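Local structure of uncharacterized protein (Streptococcus mutans, 3L7Y) at residues 57-62 and 295-300; 37-42 and 238-243; 47-52 and 86-91; 95-100 and 106-111. The protein binds magnesium and is probably a phosphatase of the haloacid dehalogenase-like hydrolase superfamily, although its substrate is not known. All coordinates share one frame; numbering follows the deposited sequence.

Interaction 1 (57-62 and 295-300); sequences HNRFQR and VIDNYL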
loop_
_atom_site.group_PDB
_atom_site.type_symbol
_atom_site.label_atom_id
_atom_site.label_comp_id
_atom_site.label_asym_id
_atom_site.label_seq_id
_atom_site.Cartn_x
_atom_site.Cartn_y
_atom_site.Cartn_z
ATOM N N HIS A 57 18.001 -7.231 7.000
ATOM C CA HIS A 57 18.546 -7.106 5.660
ATOM C C HIS A 57 19.313 -8.348 5.222
ATOM O O HIS A 57 19.068 -8.882 4.140
ATOM C CB HIS A 57 19.442 -5.872 5.571
ATOM C CG HIS A 57 18.683 -4.580 5.528
ATOM N ND1 HIS A 57 18.175 -3.977 6.660
ATOM C CD2 HIS A 57 18.345 -3.779 4.492
ATOM C CE1 HIS A 57 17.557 -2.861 6.321
ATOM N NE2 HIS A 57 17.643 -2.718 5.011
ATOM N N ASN A 58 20.241 -8.801 6.062
ATOM C CA ASN A 58 21.044 -9.974 5.748
ATOM C C ASN A 58 20.181 -11.208 5.500
ATOM O O ASN A 58 20.336 -11.892 4.487
ATOM C CB ASN A 58 22.057 -10.252 6.863
ATOM C CG ASN A 58 23.142 -9.191 6.947
ATOM O OD1 ASN A 58 23.663 -8.725 5.930
ATOM N ND2 ASN A 58 23.497 -8.812 8.169
ATOM N N ARG A 59 19.268 -11.488 6.425
ATOM C CA ARG A 59 18.439 -12.681 6.316
ATOM C C ARG A 59 17.621 -12.586 5.039
ATOM O O ARG A 59 17.462 -13.577 4.323
ATOM C CB ARG A 59 17.539 -12.860 7.549
ATOM C CG ARG A 59 16.664 -14.108 7.517
ATOM C CD ARG A 59 15.843 -14.278 8.797
ATOM N NE ARG A 59 15.160 -15.569 8.824
ATOM C CZ ARG A 59 14.277 -15.940 9.747
ATOM N NH1 ARG A 59 13.955 -15.116 10.740
ATOM N NH2 ARG A 59 13.714 -17.137 9.675
ATOM N N PHE A 60 17.122 -11.387 4.746
ATOM C CA PHE A 60 16.315 -11.191 3.551
ATOM C C PHE A 60 17.092 -11.439 2.262
ATOM O O PHE A 60 16.614 -12.125 1.365
ATOM C CB PHE A 60 15.714 -9.784 3.478
ATOM C CG PHE A 60 15.050 -9.505 2.155
ATOM C CD1 PHE A 60 13.843 -10.113 1.832
ATOM C CD2 PHE A 60 15.648 -8.685 1.221
ATOM C CE1 PHE A 60 13.240 -9.882 0.603
ATOM C CE2 PHE A 60 15.051 -8.445 -0.007
ATOM C CZ PHE A 60 13.845 -9.049 -0.317
ATOM N N GLN A 61 18.276 -10.849 2.150
ATOM C CA GLN A 61 19.032 -10.985 0.917
ATOM C C GLN A 61 19.389 -12.452 0.644
ATOM O O GLN A 61 19.426 -12.884 -0.505
ATOM C CB GLN A 61 20.269 -10.071 0.923
ATOM C CG GLN A 61 19.902 -8.600 0.716
ATOM C CD GLN A 61 21.094 -7.666 0.726
ATOM O OE1 GLN A 61 21.899 -7.677 1.659
ATOM N NE2 GLN A 61 21.202 -6.830 -0.311
ATOM N N ARG A 62 19.637 -13.218 1.703
ATOM C CA ARG A 62 19.931 -14.637 1.551
ATOM C C ARG A 62 18.670 -15.386 1.117
ATOM O O ARG A 62 18.720 -16.308 0.300
ATOM C CB ARG A 62 20.487 -15.211 2.860
ATOM C CG ARG A 62 21.227 -16.531 2.701
ATOM C CD ARG A 62 20.309 -17.730 2.897
ATOM N NE ARG A 62 19.711 -17.737 4.232
ATOM C CZ ARG A 62 18.585 -17.975 4.903
ATOM N NH1 ARG A 62 18.029 -17.835 6.100
ATOM N NH2 ARG A 62 17.402 -17.997 4.301
ATOM N N VAL A 295 8.195 -17.330 7.978
ATOM C CA VAL A 295 7.311 -18.162 7.171
ATOM C C VAL A 295 7.995 -18.544 5.869
ATOM O O VAL A 295 7.898 -19.680 5.433
ATOM C CB VAL A 295 5.977 -17.445 6.873
ATOM C CG1 VAL A 295 5.178 -18.194 5.805
ATOM C CG2 VAL A 295 5.171 -17.293 8.152
ATOM N N ILE A 296 8.709 -17.602 5.260
ATOM C CA ILE A 296 9.385 -17.880 4.002
ATOM C C ILE A 296 10.509 -18.902 4.162
ATOM O O ILE A 296 10.619 -19.811 3.344
ATOM C CB ILE A 296 9.949 -16.607 3.325
ATOM C CG1 ILE A 296 8.833 -15.594 3.048
ATOM C CG2 ILE A 296 10.659 -16.980 2.033
ATOM C CD1 ILE A 296 9.376 -14.210 2.581
ATOM N N ASP A 297 11.348 -18.749 5.194
ATOM C CA ASP A 297 12.377 -19.740 5.495
ATOM C C ASP A 297 11.774 -21.106 5.815
ATOM O O ASP A 297 12.363 -22.140 5.505
ATOM C CB ASP A 297 13.286 -19.286 6.642
ATOM C CG ASP A 297 14.546 -18.598 6.153
ATOM O OD1 ASP A 297 14.902 -18.763 4.962
ATOM O OD2 ASP A 297 15.193 -17.899 6.962
ATOM N N ASN A 298 10.607 -21.101 6.452
ATOM C CA ASN A 298 9.880 -22.331 6.725
ATOM C C ASN A 298 9.462 -22.989 5.415
ATOM O O ASN A 298 9.622 -24.198 5.241
ATOM C CB ASN A 298 8.635 -22.038 7.579
ATOM C CG ASN A 298 8.002 -23.288 8.143
ATOM O OD1 ASN A 298 6.787 -23.473 8.068
ATOM N ND2 ASN A 298 8.822 -24.156 8.708
ATOM N N TYR A 299 8.917 -22.196 4.496
ATOM C CA TYR A 299 8.490 -22.745 3.214
ATOM C C TYR A 299 9.678 -23.300 2.446
ATOM O O TYR A 299 9.626 -24.424 1.943
ATOM C CB TYR A 299 7.741 -21.730 2.338
ATOM C CG TYR A 299 7.505 -22.277 0.944
ATOM C CD1 TYR A 299 6.483 -23.194 0.697
ATOM C CD2 TYR A 299 8.332 -21.922 -0.114
ATOM C CE1 TYR A 299 6.275 -23.722 -0.572
ATOM C CE2 TYR A 299 8.135 -22.442 -1.389
ATOM C CZ TYR A 299 7.105 -23.343 -1.613
ATOM O OH TYR A 299 6.913 -23.867 -2.875
ATOM N N LEU A 300 10.736 -22.510 2.365
ATOM C CA LEU A 300 11.926 -22.934 1.700
ATOM C C LEU A 300 12.486 -24.208 2.332
ATOM O O LEU A 300 12.867 -25.102 1.644
ATOM C CB LEU A 300 12.978 -21.835 1.694
ATOM C CG LEU A 300 12.819 -20.595 0.822
ATOM C CD1 LEU A 300 13.906 -19.673 1.092
ATOM C CD2 LEU A 300 12.750 -20.936 -0.561
#
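R59 and R62, one turn apart on helix 57-69, both grip the carboxylate of D297 on helix 291-301. From CB, R59 runs out fully extended, with CG anti to the backbone N (chi1 -179°). CG and CD pass the carboxylate at the limit of contact. R59 NE then bonds D297 OD2 at 3.0 Å, and NH2 reaches the same oxygen at 3.2 Å. This grip is side-on. OD2 lies in the guanidinium plane and is met on its anti side. The three residues form a salt-bridge network on the surface of the HAD core domain, between a helix near the start of the fold and the one that ends it. R62 and D297 come at each other from opposite directions; the R62 chain is bent at chi2 and chi3 and binds end-on. Its NH2 meets the syn lone pair of D297 OD1 at 2.7 Å. Its NH1 meets D297 OD2 at 3.0 Å, on the syn side. The guanidinium and carboxylate planes of this pair are 30° apart. OD2 therefore accepts from three N-H groups. Two positive charges around it would be expected to keep D297 ionised. I296 packs on I63 and L67 of helix 57-69.

Interaction 2 (37-42 and 238-243); sequences VKVIAT and KRWNFT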
loop_
_atom_site.group_PDB
_atom_site.type_symbol
_atom_site.label_atom_id
_atom_site.label_comp_id
_atom_site.label_asym_id
_atom_site.label_seq_id
_atom_site.Cartn_x
_atom_site.Cartn_y
_atom_site.Cartn_z
ATOM N N VAL A 37 4.315 -22.522 -4.035
ATOM C CA VAL A 37 4.306 -21.061 -4.110
ATOM C C VAL A 37 5.193 -20.544 -5.245
ATOM O O VAL A 37 6.364 -20.919 -5.332
ATOM C CB VAL A 37 4.766 -20.441 -2.765
ATOM C CG1 VAL A 37 4.857 -18.925 -2.869
ATOM C CG2 VAL A 37 3.811 -20.838 -1.647
ATOM N N LYS A 38 4.630 -19.686 -6.103
ATOM C CA LYS A 38 5.366 -19.087 -7.223
ATOM C C LYS A 38 5.503 -17.563 -7.121
ATOM O O LYS A 38 6.387 -16.961 -7.729
ATOM C CB LYS A 38 4.735 -19.501 -8.552
ATOM C CG LYS A 38 4.822 -21.014 -8.768
ATOM C CD LYS A 38 4.220 -21.482 -10.080
ATOM C CE LYS A 38 4.152 -23.015 -10.108
ATOM N NZ LYS A 38 3.840 -23.547 -11.464
ATOM N N VAL A 39 4.619 -16.935 -6.361
ATOM C CA VAL A 39 4.774 -15.519 -6.060
ATOM C C VAL A 39 4.516 -15.278 -4.585
ATOM O O VAL A 39 3.622 -15.889 -3.989
ATOM C CB VAL A 39 3.963 -14.585 -7.023
ATOM C CG1 VAL A 39 2.994 -15.373 -7.886
ATOM C CG2 VAL A 39 3.300 -13.427 -6.274
ATOM N N ILE A 40 5.368 -14.450 -3.989
ATOM C CA ILE A 40 5.263 -14.085 -2.588
ATOM C C ILE A 40 5.079 -12.573 -2.540
ATOM O O ILE A 40 5.901 -11.826 -3.068
ATOM C CB ILE A 40 6.537 -14.449 -1.820
ATOM C CG1 ILE A 40 6.804 -15.961 -1.874
ATOM C CG2 ILE A 40 6.459 -13.957 -0.361
ATOM C CD1 ILE A 40 8.065 -16.369 -1.149
ATOM N N ALA A 41 4.003 -12.126 -1.908
ATOM C CA ALA A 41 3.670 -10.707 -1.876
ATOM C C ALA A 41 3.560 -10.262 -0.445
ATOM O O ALA A 41 2.905 -10.908 0.356
ATOM C CB ALA A 41 2.340 -10.458 -2.608
ATOM N N THR A 42 4.198 -9.158 -0.103
ATOM C CA THR A 42 4.089 -8.690 1.265
ATOM C C THR A 42 3.784 -7.213 1.408
ATOM O O THR A 42 4.351 -6.355 0.716
ATOM C CB THR A 42 5.360 -8.975 2.058
ATOM O OG1 THR A 42 5.136 -8.656 3.435
ATOM C CG2 THR A 42 6.507 -8.127 1.531
ATOM N N LYS A 238 -2.030 -12.955 -13.553
ATOM C CA LYS A 238 -2.533 -13.108 -14.922
ATOM C C LYS A 238 -1.412 -12.930 -15.935
ATOM O O LYS A 238 -1.357 -13.605 -16.957
ATOM C CB LYS A 238 -3.664 -12.104 -15.194
ATOM C CG LYS A 238 -4.152 -12.078 -16.641
ATOM C CD LYS A 238 -5.264 -11.044 -16.828
ATOM C CE LYS A 238 -5.705 -10.928 -18.286
ATOM N NZ LYS A 238 -6.318 -12.183 -18.813
ATOM N N ARG A 239 -0.496 -12.026 -15.631
ATOM C CA ARG A 239 0.608 -11.742 -16.533
ATOM C C ARG A 239 1.687 -12.828 -16.488
ATOM O O ARG A 239 2.304 -13.139 -17.502
ATOM C CB ARG A 239 1.188 -10.366 -16.206
ATOM C CG ARG A 239 2.549 -10.089 -16.797
ATOM C CD ARG A 239 3.090 -8.767 -16.270
ATOM N NE ARG A 239 2.082 -7.712 -16.310
ATOM C CZ ARG A 239 1.990 -6.804 -17.278
ATOM N NH1 ARG A 239 2.852 -6.820 -18.288
ATOM N NH2 ARG A 239 1.040 -5.880 -17.234
ATOM N N TRP A 240 1.910 -13.410 -15.313
ATOM C CA TRP A 240 2.902 -14.476 -15.185
ATOM C C TRP A 240 2.278 -15.855 -15.388
ATOM O O TRP A 240 2.927 -16.879 -15.201
ATOM C CB TRP A 240 3.604 -14.419 -13.827
ATOM C CG TRP A 240 4.347 -13.150 -13.597
ATOM C CD1 TRP A 240 5.040 -12.426 -14.527
ATOM C CD2 TRP A 240 4.499 -12.457 -12.352
ATOM N NE1 TRP A 240 5.605 -11.322 -13.936
ATOM C CE2 TRP A 240 5.294 -11.321 -12.603
ATOM C CE3 TRP A 240 4.050 -12.694 -11.048
ATOM C CZ2 TRP A 240 5.640 -10.417 -11.604
ATOM C CZ3 TRP A 240 4.389 -11.796 -10.060
ATOM C CH2 TRP A 240 5.178 -10.665 -10.344
ATOM N N ASN A 241 1.011 -15.865 -15.772
ATOM C CA ASN A 241 0.280 -17.101 -15.991
ATOM C C ASN A 241 0.300 -18.038 -14.791
ATOM O O ASN A 241 0.615 -19.227 -14.927
ATOM C CB ASN A 241 0.817 -17.826 -17.214
ATOM C CG ASN A 241 -0.265 -18.537 -17.968
ATOM O OD1 ASN A 241 -1.253 -17.926 -18.362
ATOM N ND2 ASN A 241 -0.098 -19.839 -18.171
ATOM N N PHE A 242 -0.014 -17.496 -13.617
ATOM C CA PHE A 242 -0.214 -18.313 -12.428
ATOM C C PHE A 242 -1.624 -18.104 -11.918
ATOM O O PHE A 242 -2.378 -17.259 -12.434
ATOM C CB PHE A 242 0.760 -17.947 -11.301
ATOM C CG PHE A 242 2.205 -18.049 -11.679
ATOM C CD1 PHE A 242 2.699 -19.185 -12.288
ATOM C CD2 PHE A 242 3.078 -17.008 -11.400
ATOM C CE1 PHE A 242 4.039 -19.271 -12.636
ATOM C CE2 PHE A 242 4.417 -17.083 -11.742
ATOM C CZ PHE A 242 4.901 -18.218 -12.362
ATOM N N THR A 243 -1.985 -18.867 -10.892
ATOM C CA THR A 243 -3.259 -18.646 -10.230
ATOM C C THR A 243 -3.034 -18.310 -8.769
ATOM O O THR A 243 -1.906 -18.385 -8.261
ATOM C CB THR A 243 -4.188 -19.871 -10.307
ATOM O OG1 THR A 243 -3.751 -20.871 -9.376
ATOM C CG2 THR A 243 -4.212 -20.436 -11.705
#
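K38 and F242 both set CG anti to the carbonyl carbon (chi1 -63° and -57°), and this lays the lysine chain against the phenyl ring. The contact belongs to the Rossmann-like core of the HAD fold. It joins the start of the central strand 39-42 to the turn that leaves helix 229-239 and leads toward strand 247-251. K38 CB sits over the centre of the F242 ring in a CH-pi contact, 3.9 Å from the centroid and 6° off the ring normal. The K38 chain is extended beyond CG, and its CD comes within 3.4 Å of F242 CE1. V39 meets both aromatic residues of the turn. Its CG1 lies 3.9 Å from F242 CD2, and its CB touches the six-membered ring of W240. No hydrogen bond links the two segments. The W240 ring also has a cation-pi partner in R73 of the neighbouring strand. The F242 ring is sandwiched: on the face opposite K38 CB, the backbone O of W240 stands 3.5 Å above the ring plane, over its centre.

Interaction 3 (47-52 and 86-91); sequences TFLNSK and REHFPD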
loop_
_atom_site.group_PDB
_atom_site.type_symbol
_atom_site.label_atom_id
_atom_site.label_comp_id
_atom_site.label_asym_id
_atom_site.label_seq_id
_atom_site.Cartn_x
_atom_site.Cartn_y
_atom_site.Cartn_z
ATOM N N THR A 47 4.162 -5.149 8.698
ATOM C CA THR A 47 4.219 -6.501 8.172
ATOM C C THR A 47 5.674 -6.899 7.893
ATOM O O THR A 47 6.327 -7.469 8.766
ATOM C CB THR A 47 3.354 -6.648 6.898
ATOM O OG1 THR A 47 2.004 -6.256 7.189
ATOM C CG2 THR A 47 3.355 -8.103 6.411
ATOM N N PHE A 48 6.183 -6.601 6.697
ATOM C CA PHE A 48 7.595 -6.856 6.382
ATOM C C PHE A 48 8.465 -6.020 7.311
ATOM O O PHE A 48 9.468 -6.502 7.838
ATOM C CB PHE A 48 7.895 -6.521 4.914
ATOM C CG PHE A 48 9.299 -6.890 4.453
ATOM C CD1 PHE A 48 9.598 -8.184 4.039
ATOM C CD2 PHE A 48 10.297 -5.925 4.376
ATOM C CE1 PHE A 48 10.888 -8.522 3.588
ATOM C CE2 PHE A 48 11.585 -6.241 3.918
ATOM C CZ PHE A 48 11.884 -7.556 3.531
ATOM N N LEU A 49 8.071 -4.765 7.519
ATOM C CA LEU A 49 8.837 -3.854 8.369
ATOM C C LEU A 49 8.480 -4.030 9.836
ATOM O O LEU A 49 7.311 -4.237 10.187
ATOM C CB LEU A 49 8.611 -2.403 7.944
ATOM C CG LEU A 49 9.039 -2.079 6.510
ATOM C CD1 LEU A 49 8.715 -0.627 6.160
ATOM C CD2 LEU A 49 10.542 -2.391 6.324
ATOM N N ASN A 50 9.493 -3.942 10.689
ATOM C CA ASN A 50 9.294 -4.049 12.125
ATOM C C ASN A 50 8.811 -2.705 12.650
ATOM O O ASN A 50 8.631 -1.783 11.873
ATOM C CB ASN A 50 10.579 -4.520 12.833
ATOM C CG ASN A 50 11.728 -3.516 12.723
ATOM O OD1 ASN A 50 11.509 -2.317 12.592
ATOM N ND2 ASN A 50 12.958 -4.009 12.808
ATOM N N SER A 51 8.591 -2.596 13.954
ATOM C CA SER A 51 8.084 -1.361 14.533
ATOM C C SER A 51 9.071 -0.177 14.415
ATOM O O SER A 51 8.670 0.982 14.514
ATOM C CB SER A 51 7.680 -1.592 15.986
ATOM O OG SER A 51 6.395 -2.192 16.043
ATOM N N LYS A 52 10.349 -0.474 14.197
ATOM C CA LYS A 52 11.353 0.560 13.989
ATOM C C LYS A 52 11.457 0.942 12.510
ATOM O O LYS A 52 12.212 1.843 12.147
ATOM C CB LYS A 52 12.724 0.102 14.503
ATOM C CG LYS A 52 12.759 -0.255 15.977
ATOM N N ARG A 86 11.321 1.716 -2.910
ATOM C CA ARG A 86 12.559 1.179 -3.455
ATOM C C ARG A 86 13.705 1.451 -2.490
ATOM O O ARG A 86 14.679 0.699 -2.451
ATOM C CB ARG A 86 12.874 1.779 -4.825
ATOM C CG ARG A 86 13.187 3.251 -4.756
ATOM C CD ARG A 86 14.296 3.630 -5.707
ATOM N NE ARG A 86 13.858 3.724 -7.093
ATOM C CZ ARG A 86 13.335 4.819 -7.640
ATOM N NH1 ARG A 86 13.160 5.916 -6.912
ATOM N NH2 ARG A 86 12.979 4.815 -8.917
ATOM N N GLU A 87 13.585 2.524 -1.710
ATOM C CA GLU A 87 14.655 2.924 -0.792
ATOM C C GLU A 87 14.928 1.827 0.238
ATOM O O GLU A 87 16.022 1.750 0.803
ATOM C CB GLU A 87 14.290 4.214 -0.054
ATOM C CG GLU A 87 14.383 5.489 -0.878
ATOM C CD GLU A 87 14.060 6.721 -0.047
ATOM O OE1 GLU A 87 14.672 7.773 -0.276
ATOM O OE2 GLU A 87 13.200 6.630 0.851
ATOM N N HIS A 88 13.928 0.985 0.494
ATOM C CA HIS A 88 14.075 -0.092 1.473
ATOM C C HIS A 88 14.944 -1.230 0.919
ATOM O O HIS A 88 15.445 -2.067 1.666
ATOM C CB HIS A 88 12.700 -0.651 1.882
ATOM C CG HIS A 88 11.871 0.291 2.700
ATOM N ND1 HIS A 88 12.108 0.525 4.037
ATOM C CD2 HIS A 88 10.784 1.031 2.378
ATOM C CE1 HIS A 88 11.216 1.379 4.500
ATOM N NE2 HIS A 88 10.400 1.704 3.511
ATOM N N PHE A 89 15.107 -1.258 -0.397
ATOM C CA PHE A 89 15.854 -2.311 -1.073
ATOM C C PHE A 89 16.954 -1.705 -1.963
ATOM O O PHE A 89 16.998 -1.936 -3.176
ATOM C CB PHE A 89 14.880 -3.169 -1.883
ATOM C CG PHE A 89 13.744 -3.728 -1.057
ATOM C CD1 PHE A 89 12.509 -3.100 -1.022
ATOM C CD2 PHE A 89 13.919 -4.873 -0.305
ATOM C CE1 PHE A 89 11.466 -3.618 -0.259
ATOM C CE2 PHE A 89 12.888 -5.383 0.464
ATOM C CZ PHE A 89 11.657 -4.755 0.487
ATOM N N PRO A 90 17.861 -0.940 -1.346
ATOM C CA PRO A 90 18.825 -0.137 -2.112
ATOM C C PRO A 90 19.626 -0.990 -3.079
ATOM O O PRO A 90 19.930 -0.526 -4.184
ATOM C CB PRO A 90 19.763 0.430 -1.037
ATOM C CG PRO A 90 19.075 0.217 0.269
ATOM C CD PRO A 90 18.151 -0.948 0.096
ATOM N N ASP A 91 19.960 -2.214 -2.671
ATOM C CA ASP A 91 20.888 -3.032 -3.438
ATOM C C ASP A 91 20.219 -4.108 -4.282
ATOM O O ASP A 91 20.903 -4.852 -4.980
ATOM C CB ASP A 91 21.921 -3.695 -2.514
ATOM C CG ASP A 91 22.741 -2.689 -1.715
ATOM O OD1 ASP A 91 22.985 -1.566 -2.213
ATOM O OD2 ASP A 91 23.141 -3.036 -0.583
#
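L49 and H88 are the closest backbone pair, with CA atoms 9.4 Å apart, where the loop leaving helix 44-48 faces a type I beta turn from R86 to F89. Side chains alone bridge this gap. F48 and F89 reach toward each other from opposite directions. CG of F48 is anti to the backbone N (chi1 -174°), which carries the ring out to the 86-91 turn. F48 CE2 meets F89 CZ at 3.7 Å. The ring centroids are 5.6 Å apart, with the planes inclined at 47°. F60 of helix 57-69 meets both rings, edge-to-face with F48, and Y55 also meets F48. These residues form an aromatic cluster in the HAD core domain. Beside it, the L49 and H88 side chains cross at about a right angle. L49 CD1 lies 3.6 Å from H88 CE1, and L49 CD2 approaches H88 ND1 at 4.0 Å. The magnesium ligand D45 lies on the same short helix, its side chain about 3 Å from that of L49 at the nearest atoms. No hydrogen bond or salt bridge crosses between these segments, so apolar and aromatic packing joins the end of helix 44-48 to the 86-91 turn, near D45.

Interaction 4 (95-100 and 106-111); sequences QLTFVG and IISKNQ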
loop_
_atom_site.group_PDB
_atom_site.type_symbol
_atom_site.label_atom_id
_atom_site.label_comp_id
_atom_site.label_asym_id
_atom_site.label_seq_id
_atom_site.Cartn_x
_atom_site.Cartn_y
_atom_site.Cartn_z
ATOM N N GLN A 95 15.520 -6.038 -8.786
ATOM C CA GLN A 95 15.215 -7.460 -8.947
ATOM C C GLN A 95 13.818 -7.808 -8.437
ATOM O O GLN A 95 13.407 -8.969 -8.460
ATOM C CB GLN A 95 16.253 -8.300 -8.208
ATOM C CG GLN A 95 17.685 -7.814 -8.422
ATOM C CD GLN A 95 18.669 -8.459 -7.462
ATOM O OE1 GLN A 95 19.701 -7.874 -7.123
ATOM N NE2 GLN A 95 18.353 -9.664 -7.017
ATOM N N LEU A 96 13.086 -6.808 -7.963
ATOM C CA LEU A 96 11.797 -7.094 -7.339
ATOM C C LEU A 96 10.653 -6.467 -8.123
ATOM O O LEU A 96 10.875 -5.677 -9.024
ATOM C CB LEU A 96 11.774 -6.605 -5.886
ATOM C CG LEU A 96 12.993 -6.840 -4.997
ATOM C CD1 LEU A 96 12.829 -6.049 -3.719
ATOM C CD2 LEU A 96 13.210 -8.338 -4.692
ATOM N N THR A 97 9.428 -6.844 -7.782
ATOM C CA THR A 97 8.258 -6.172 -8.319
ATOM C C THR A 97 7.617 -5.375 -7.198
ATOM O O THR A 97 7.531 -5.846 -6.062
ATOM C CB THR A 97 7.237 -7.164 -8.879
ATOM O OG1 THR A 97 7.813 -7.870 -9.979
ATOM C CG2 THR A 97 5.960 -6.423 -9.341
ATOM N N PHE A 98 7.170 -4.169 -7.523
ATOM C CA PHE A 98 6.597 -3.266 -6.541
ATOM C C PHE A 98 5.170 -2.909 -6.916
ATOM O O PHE A 98 4.900 -2.523 -8.054
ATOM C CB PHE A 98 7.409 -1.968 -6.500
ATOM C CG PHE A 98 8.760 -2.100 -5.851
ATOM C CD1 PHE A 98 8.911 -1.883 -4.499
ATOM C CD2 PHE A 98 9.876 -2.401 -6.598
ATOM C CE1 PHE A 98 10.149 -1.976 -3.896
ATOM C CE2 PHE A 98 11.117 -2.498 -6.002
ATOM C CZ PHE A 98 11.252 -2.283 -4.645
ATOM N N VAL A 99 4.259 -3.042 -5.963
ATOM C CA VAL A 99 2.907 -2.510 -6.119
ATOM C C VAL A 99 2.789 -1.357 -5.130
ATOM O O VAL A 99 2.787 -1.583 -3.907
ATOM C CB VAL A 99 1.829 -3.587 -5.814
ATOM C CG1 VAL A 99 0.411 -2.983 -5.882
ATOM C CG2 VAL A 99 1.960 -4.754 -6.782
ATOM N N GLY A 100 2.739 -0.126 -5.645
ATOM C CA GLY A 100 2.588 1.039 -4.790
ATOM C C GLY A 100 1.221 1.687 -4.928
ATOM O O GLY A 100 0.471 1.349 -5.834
ATOM N N ILE A 106 2.445 -0.007 -10.618
ATOM C CA ILE A 106 3.213 -1.250 -10.548
ATOM C C ILE A 106 4.499 -1.153 -11.356
ATOM O O ILE A 106 4.486 -0.797 -12.544
ATOM C CB ILE A 106 2.399 -2.471 -11.025
ATOM C CG1 ILE A 106 1.062 -2.556 -10.277
ATOM C CG2 ILE A 106 3.190 -3.751 -10.809
ATOM C CD1 ILE A 106 0.184 -3.712 -10.722
ATOM N N ILE A 107 5.611 -1.458 -10.691
ATOM C CA ILE A 107 6.924 -1.507 -11.319
ATOM C C ILE A 107 7.513 -2.908 -11.153
ATOM O O ILE A 107 7.355 -3.528 -10.103
ATOM C CB ILE A 107 7.884 -0.474 -10.686
ATOM C CG1 ILE A 107 7.631 0.932 -11.257
ATOM C CG2 ILE A 107 9.335 -0.840 -10.963
ATOM C CD1 ILE A 107 6.304 1.546 -10.884
ATOM N N SER A 108 8.147 -3.429 -12.197
ATOM C CA SER A 108 8.871 -4.703 -12.085
ATOM C C SER A 108 10.180 -4.612 -12.854
ATOM O O SER A 108 10.237 -4.015 -13.924
ATOM C CB SER A 108 8.033 -5.872 -12.594
ATOM O OG SER A 108 8.730 -7.099 -12.422
ATOM N N LYS A 109 11.239 -5.180 -12.297
ATOM C CA LYS A 109 12.548 -5.104 -12.929
ATOM C C LYS A 109 12.932 -3.647 -13.237
ATOM O O LYS A 109 13.535 -3.350 -14.262
ATOM C CB LYS A 109 12.569 -5.957 -14.198
ATOM C CG LYS A 109 12.189 -7.427 -13.956
ATOM C CD LYS A 109 13.116 -8.073 -12.934
ATOM C CE LYS A 109 12.587 -9.417 -12.449
ATOM N NZ LYS A 109 12.554 -10.450 -13.524
ATOM N N ASN A 110 12.563 -2.743 -12.344
ATOM C CA ASN A 110 12.968 -1.355 -12.472
ATOM C C ASN A 110 12.299 -0.681 -13.659
ATOM O O ASN A 110 12.778 0.346 -14.124
ATOM C CB ASN A 110 14.497 -1.253 -12.598
ATOM C CG ASN A 110 15.020 0.136 -12.313
ATOM O OD1 ASN A 110 15.978 0.587 -12.942
ATOM N ND2 ASN A 110 14.397 0.827 -11.369
ATOM N N GLN A 111 11.189 -1.255 -14.130
ATOM C CA GLN A 111 10.423 -0.695 -15.244
ATOM C C GLN A 111 8.943 -0.548 -14.913
ATOM O O GLN A 111 8.358 -1.383 -14.201
ATOM C CB GLN A 111 10.559 -1.583 -16.486
ATOM C CG GLN A 111 11.981 -1.831 -16.954
ATOM C CD GLN A 111 12.598 -0.595 -17.560
ATOM O OE1 GLN A 111 11.897 0.254 -18.101
ATOM N NE2 GLN A 111 13.915 -0.485 -17.470
HETATM O O HOH W 1 11.764 -2.928 -9.596
#
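F98 and I107 are joined by two backbone hydrogen bonds. F98 N donates to I107 O at 2.7 Å in a nearly straight bond (175°), and I107 N donates to F98 O at 2.9 Å. T97 OG1 and S108 OG also bond, at 2.7 Å. The T97 torsion (chi1 -63°) turns OG1 toward S108 and leaves CG2 anti to the backbone N, 3.3 Å from I107 O. Past T97 and S108 the pairing weakens: K109 N makes a weak bond to L96 O, and a water bridges L96 O to N110 N. T97, V99, I106 and S108 share one face of the sheet, where V99 CG2 packs on I106 CG1 at 4.2 Å. A232 and L236 of helix 229-239 pack on this face. F98 and I107 point to the other face, and Y82 touches both. Strands 97-100 and 105-108 form an antiparallel beta hairpin. A type I' turn from S108 to Q111 leads on to strand 111-115, extending the parallel sheet of the HAD core.

How the interactions relate
From the N terminus, strand 39-42 comes first, and interaction 2 ties its start to the turn after helix 229-239, closing a loop of about 200 residues. Helix 44-48 follows, and interaction 3 closes a short loop when residues 86-91 return to it. Interaction 4 follows in series, a hairpin at one side of the sheet. Both fall within the span of interaction 2. Interaction 1 opens at 57-62 and closes near the C terminus, so it crosses interactions 2 and 3 and encloses interaction 4. T42 of interaction 2 packs on T47 and F48 of interaction 3, whose F89 packs on L96 and F98 of interaction 4. Y299 OH probably bonds V37 N, linking interactions 1 and 2.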